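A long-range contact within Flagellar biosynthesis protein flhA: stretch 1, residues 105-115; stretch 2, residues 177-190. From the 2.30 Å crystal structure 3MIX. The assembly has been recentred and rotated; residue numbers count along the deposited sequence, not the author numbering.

Stretch 1 (105-115) RLKIKGNEVAK
Stretch 2, residues 177-190: HITEKIKQHAHELI

Stretch 1 is a β-hairpin, strands 105-108 and 111-115 joined by a type I' turn from Ile108 to Asn111, packed against the helix that begins before His177. The first strand runs 17° from the helix direction (axes 10.1 Å apart), the second at 143° (9.0 Å). CA pairs set the register: Leu106-Ile178 7.4 Å, Ile108-His185 7.7 Å, Lys109-Glu188 7.4 Å and Val113-Lys181 7.0 Å. Together the surfaces bury 582 Å².

Strand alternation leaves Arg105 and Lys107 out of reach while Leu106 and Ile108 point toward the helix. Leu106 (t, chi2 p) sets CD2 3.9 Å from Lys181 CB and CD1 4.4 Å from Ile178 CG1. Ile108 (m, chi2 t) gives the most area, 87 Å². Ile108 CD1 lies 3.8 Å from His185 CB and 4.3 Å from Ile182 CG1, and CG2 lies 4.1 Å from Leu189 CD2.

At the turn, Lys109 (phi/psi 60/37) lays CD 3.7 Å from Glu188 O, a van der Waals contact of a methylene with a backbone carbonyl. Gly110 (94/-13) suits a backbone where a CB would jam against the preceding carbonyl. One water ties the turn to the helix: it donates to Ile108 O (2.7 Å) and Glu188 OE1 (2.4 Å) and accepts from Asn111 ND2 (2.8 Å). Glu188 OE2 accepts from His185 ND1 at 2.9 Å and 170°, bracing that ring.

Val113 (m) lies over one face of the His185 ring, CG1 3.7 Å from its centroid and 20° off the normal, a CH-π contact. Val113 O accepts the sole direct hydrogen bond between the stretches, from Lys181 NZ at 2.9 Å; the lysine chain bends to get there (chi1 -110°, chi2 p, chi3 -134°, chi4 m). The small Ala114 admits close neighbours, CB lying 3.6 Å from His177 NE2 and 3.7 Å from Lys181 CG. Lys115 points away, but its O meets the His177 ring edge, 3.7 Å from CE1.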

# COMPACT_ATOMS: atom_id res chain seq x y z
N ARG A 105 11.84 14.66 7.33
CA ARG A 105 11.03 13.63 7.96
C ARG A 105 9.65 13.55 7.28
O ARG A 105 9.07 14.58 6.93
CB ARG A 105 10.86 14.01 9.42
CG ARG A 105 10.43 12.90 10.33
CD ARG A 105 10.33 13.43 11.75
NE ARG A 105 9.40 12.65 12.56
CZ ARG A 105 8.71 13.14 13.59
NH1 ARG A 105 8.82 14.42 13.93
NH2 ARG A 105 7.88 12.34 14.28
N LEU A 106 9.15 12.34 7.06
CA LEU A 106 7.82 12.13 6.48
C LEU A 106 6.90 11.39 7.44
O LEU A 106 7.26 10.35 8.00
CB LEU A 106 7.88 11.37 5.15
CG LEU A 106 6.55 11.27 4.38
CD1 LEU A 106 6.18 12.61 3.69
CD2 LEU A 106 6.58 10.15 3.38
N LYS A 107 5.70 11.93 7.63
CA LYS A 107 4.70 11.30 8.48
C LYS A 107 3.47 11.01 7.66
O LYS A 107 3.10 11.77 6.78
CB LYS A 107 4.35 12.20 9.67
CG LYS A 107 5.58 12.67 10.46
CD LYS A 107 5.25 13.73 11.53
CE LYS A 107 4.54 13.12 12.75
NZ LYS A 107 4.79 13.90 14.01
N ILE A 108 2.84 9.88 7.95
CA ILE A 108 1.59 9.51 7.32
C ILE A 108 0.57 9.16 8.40
O ILE A 108 0.78 8.25 9.19
CB ILE A 108 1.77 8.35 6.28
CG1 ILE A 108 2.44 8.91 5.00
CG2 ILE A 108 0.42 7.67 5.97
CD1 ILE A 108 2.91 7.85 4.04
N LYS A 109 -0.51 9.92 8.44
CA LYS A 109 -1.60 9.64 9.37
C LYS A 109 -1.07 9.69 10.81
O LYS A 109 -1.46 8.90 11.66
CB LYS A 109 -2.20 8.26 9.04
CG LYS A 109 -3.69 8.24 8.78
CD LYS A 109 -4.10 8.95 7.49
CE LYS A 109 -5.64 8.95 7.35
NZ LYS A 109 -6.17 9.50 6.03
N GLY A 110 -0.15 10.63 11.07
CA GLY A 110 0.38 10.84 12.42
C GLY A 110 1.66 10.10 12.76
O GLY A 110 2.28 10.41 13.75
N ASN A 111 2.06 9.13 11.94
CA ASN A 111 3.27 8.34 12.25
C ASN A 111 4.44 8.64 11.34
O ASN A 111 4.27 8.76 10.13
CB ASN A 111 2.98 6.83 12.15
CG ASN A 111 1.74 6.41 12.90
OD1 ASN A 111 1.64 6.58 14.12
ND2 ASN A 111 0.78 5.84 12.17
N GLU A 112 5.63 8.74 11.92
CA GLU A 112 6.84 8.87 11.12
C GLU A 112 7.06 7.59 10.33
O GLU A 112 7.08 6.51 10.90
CB GLU A 112 8.05 9.16 12.00
CG GLU A 112 9.37 9.17 11.24
CD GLU A 112 10.54 9.62 12.08
OE1 GLU A 112 10.32 10.16 13.19
OE2 GLU A 112 11.70 9.44 11.64
N VAL A 113 7.23 7.71 9.02
CA VAL A 113 7.44 6.55 8.17
C VAL A 113 8.78 6.63 7.47
O VAL A 113 9.24 5.66 6.88
CB VAL A 113 6.30 6.36 7.10
CG1 VAL A 113 4.98 6.05 7.79
CG2 VAL A 113 6.18 7.58 6.17
N ALA A 114 9.40 7.79 7.52
CA ALA A 114 10.68 7.99 6.87
C ALA A 114 11.39 9.20 7.43
O ALA A 114 10.76 10.19 7.80
CB ALA A 114 10.50 8.14 5.37
N LYS A 115 12.71 9.12 7.48
CA LYS A 115 13.54 10.29 7.70
C LYS A 115 14.80 10.19 6.85
O LYS A 115 15.18 9.09 6.42
CB LYS A 115 13.85 10.53 9.18
CG LYS A 115 14.60 9.42 9.91
CD LYS A 115 14.74 9.77 11.39
CE LYS A 115 15.15 8.57 12.22
NZ LYS A 115 14.72 8.71 13.64
N HIS A 177 12.06 8.85 -2.53
CA HIS A 177 11.82 8.45 -1.14
C HIS A 177 10.36 8.67 -0.66
O HIS A 177 9.77 7.80 -0.01
CB HIS A 177 12.82 9.12 -0.21
CG HIS A 177 12.95 8.43 1.11
ND1 HIS A 177 13.52 9.02 2.21
CD2 HIS A 177 12.54 7.20 1.51
CE1 HIS A 177 13.49 8.18 3.22
NE2 HIS A 177 12.89 7.07 2.83
N ILE A 178 9.79 9.83 -0.98
CA ILE A 178 8.41 10.12 -0.64
C ILE A 178 7.47 9.19 -1.38
O ILE A 178 6.57 8.60 -0.76
CB ILE A 178 8.05 11.59 -0.91
CG1 ILE A 178 8.75 12.51 0.10
CG2 ILE A 178 6.52 11.81 -0.84
CD1 ILE A 178 8.79 13.95 -0.34
N THR A 179 7.67 9.05 -2.70
CA THR A 179 6.81 8.19 -3.51
C THR A 179 6.82 6.71 -3.10
O THR A 179 5.78 6.07 -3.06
CB THR A 179 6.87 8.42 -5.10
OG1 THR A 179 7.18 7.21 -5.80
CG2 THR A 179 7.79 9.47 -5.50
N GLU A 180 8.01 6.20 -2.81
CA GLU A 180 8.14 4.84 -2.30
C GLU A 180 7.48 4.67 -0.95
O GLU A 180 6.89 3.63 -0.68
CB GLU A 180 9.62 4.42 -2.21
CG GLU A 180 10.34 4.29 -3.57
CD GLU A 180 9.65 3.36 -4.57
OE1 GLU A 180 9.26 2.24 -4.19
OE2 GLU A 180 9.54 3.75 -5.76
N LYS A 181 7.57 5.68 -0.09
CA LYS A 181 6.94 5.57 1.24
C LYS A 181 5.44 5.65 1.18
O LYS A 181 4.76 4.94 1.90
CB LYS A 181 7.49 6.57 2.25
CG LYS A 181 8.32 5.89 3.33
CD LYS A 181 9.63 5.38 2.82
CE LYS A 181 9.91 3.95 3.30
NZ LYS A 181 9.59 3.72 4.74
N ILE A 182 4.93 6.51 0.30
CA ILE A 182 3.49 6.59 0.08
C ILE A 182 2.96 5.27 -0.47
O ILE A 182 1.87 4.82 -0.08
CB ILE A 182 3.13 7.79 -0.80
CG1 ILE A 182 3.38 9.09 -0.02
CG2 ILE A 182 1.68 7.75 -1.22
CD1 ILE A 182 3.23 10.36 -0.84
N LYS A 183 3.74 4.65 -1.36
CA LYS A 183 3.37 3.36 -1.94
C LYS A 183 3.29 2.29 -0.86
O LYS A 183 2.37 1.49 -0.86
CB LYS A 183 4.34 2.95 -3.06
CG LYS A 183 4.04 3.65 -4.38
CD LYS A 183 5.18 3.51 -5.37
CE LYS A 183 5.37 2.06 -5.78
NZ LYS A 183 6.48 1.93 -6.77
N GLN A 184 4.24 2.31 0.07
CA GLN A 184 4.26 1.32 1.13
C GLN A 184 3.06 1.51 2.08
O GLN A 184 2.65 0.56 2.76
CB GLN A 184 5.58 1.40 1.90
CG GLN A 184 5.74 0.39 3.06
CD GLN A 184 7.03 0.57 3.87
OE1 GLN A 184 7.13 0.08 5.01
NE2 GLN A 184 8.01 1.28 3.30
N HIS A 185 2.53 2.74 2.15
CA HIS A 185 1.47 3.08 3.10
C HIS A 185 0.17 3.51 2.44
O HIS A 185 -0.71 4.04 3.12
CB HIS A 185 1.97 4.15 4.09
CG HIS A 185 3.10 3.69 4.96
ND1 HIS A 185 2.89 2.94 6.11
CD2 HIS A 185 4.45 3.81 4.84
CE1 HIS A 185 4.06 2.65 6.66
NE2 HIS A 185 5.02 3.16 5.91
N ALA A 186 0.03 3.28 1.12
CA ALA A 186 -1.14 3.74 0.33
C ALA A 186 -2.45 3.30 0.94
O ALA A 186 -3.45 4.02 0.87
CB ALA A 186 -1.06 3.24 -1.15
N HIS A 187 -2.44 2.10 1.52
CA HIS A 187 -3.65 1.53 2.08
C HIS A 187 -4.11 2.31 3.30
O HIS A 187 -5.29 2.28 3.64
CB HIS A 187 -3.42 0.06 2.42
CG HIS A 187 -2.38 -0.17 3.48
ND1 HIS A 187 -1.02 -0.20 3.20
CD2 HIS A 187 -2.50 -0.40 4.80
CE1 HIS A 187 -0.36 -0.45 4.32
NE2 HIS A 187 -1.23 -0.55 5.31
N GLU A 188 -3.17 3.02 3.96
CA GLU A 188 -3.49 3.89 5.08
C GLU A 188 -4.08 5.21 4.61
O GLU A 188 -4.64 5.93 5.42
CB GLU A 188 -2.24 4.20 5.91
CG GLU A 188 -1.80 3.05 6.83
CD GLU A 188 -0.42 3.30 7.38
OE1 GLU A 188 -0.14 4.45 7.77
OE2 GLU A 188 0.40 2.35 7.42
N LEU A 189 -3.94 5.55 3.32
CA LEU A 189 -4.36 6.86 2.79
C LEU A 189 -5.67 6.85 1.99
O LEU A 189 -6.19 7.91 1.64
CB LEU A 189 -3.23 7.48 1.95
CG LEU A 189 -1.99 8.00 2.70
CD1 LEU A 189 -0.78 8.17 1.72
CD2 LEU A 189 -2.29 9.32 3.41
N ILE A 190 -6.20 5.68 1.67
CA ILE A 190 -7.52 5.62 1.04
C ILE A 190 -8.60 5.81 2.14
O ILE A 190 -9.29 4.87 2.53
CB ILE A 190 -7.70 4.33 0.18
CG1 ILE A 190 -9.08 4.27 -0.51
CG2 ILE A 190 -7.55 3.08 1.03
CD1 ILE A 190 -9.24 5.15 -1.71
O HOH W 1 1.24 5.62 9.42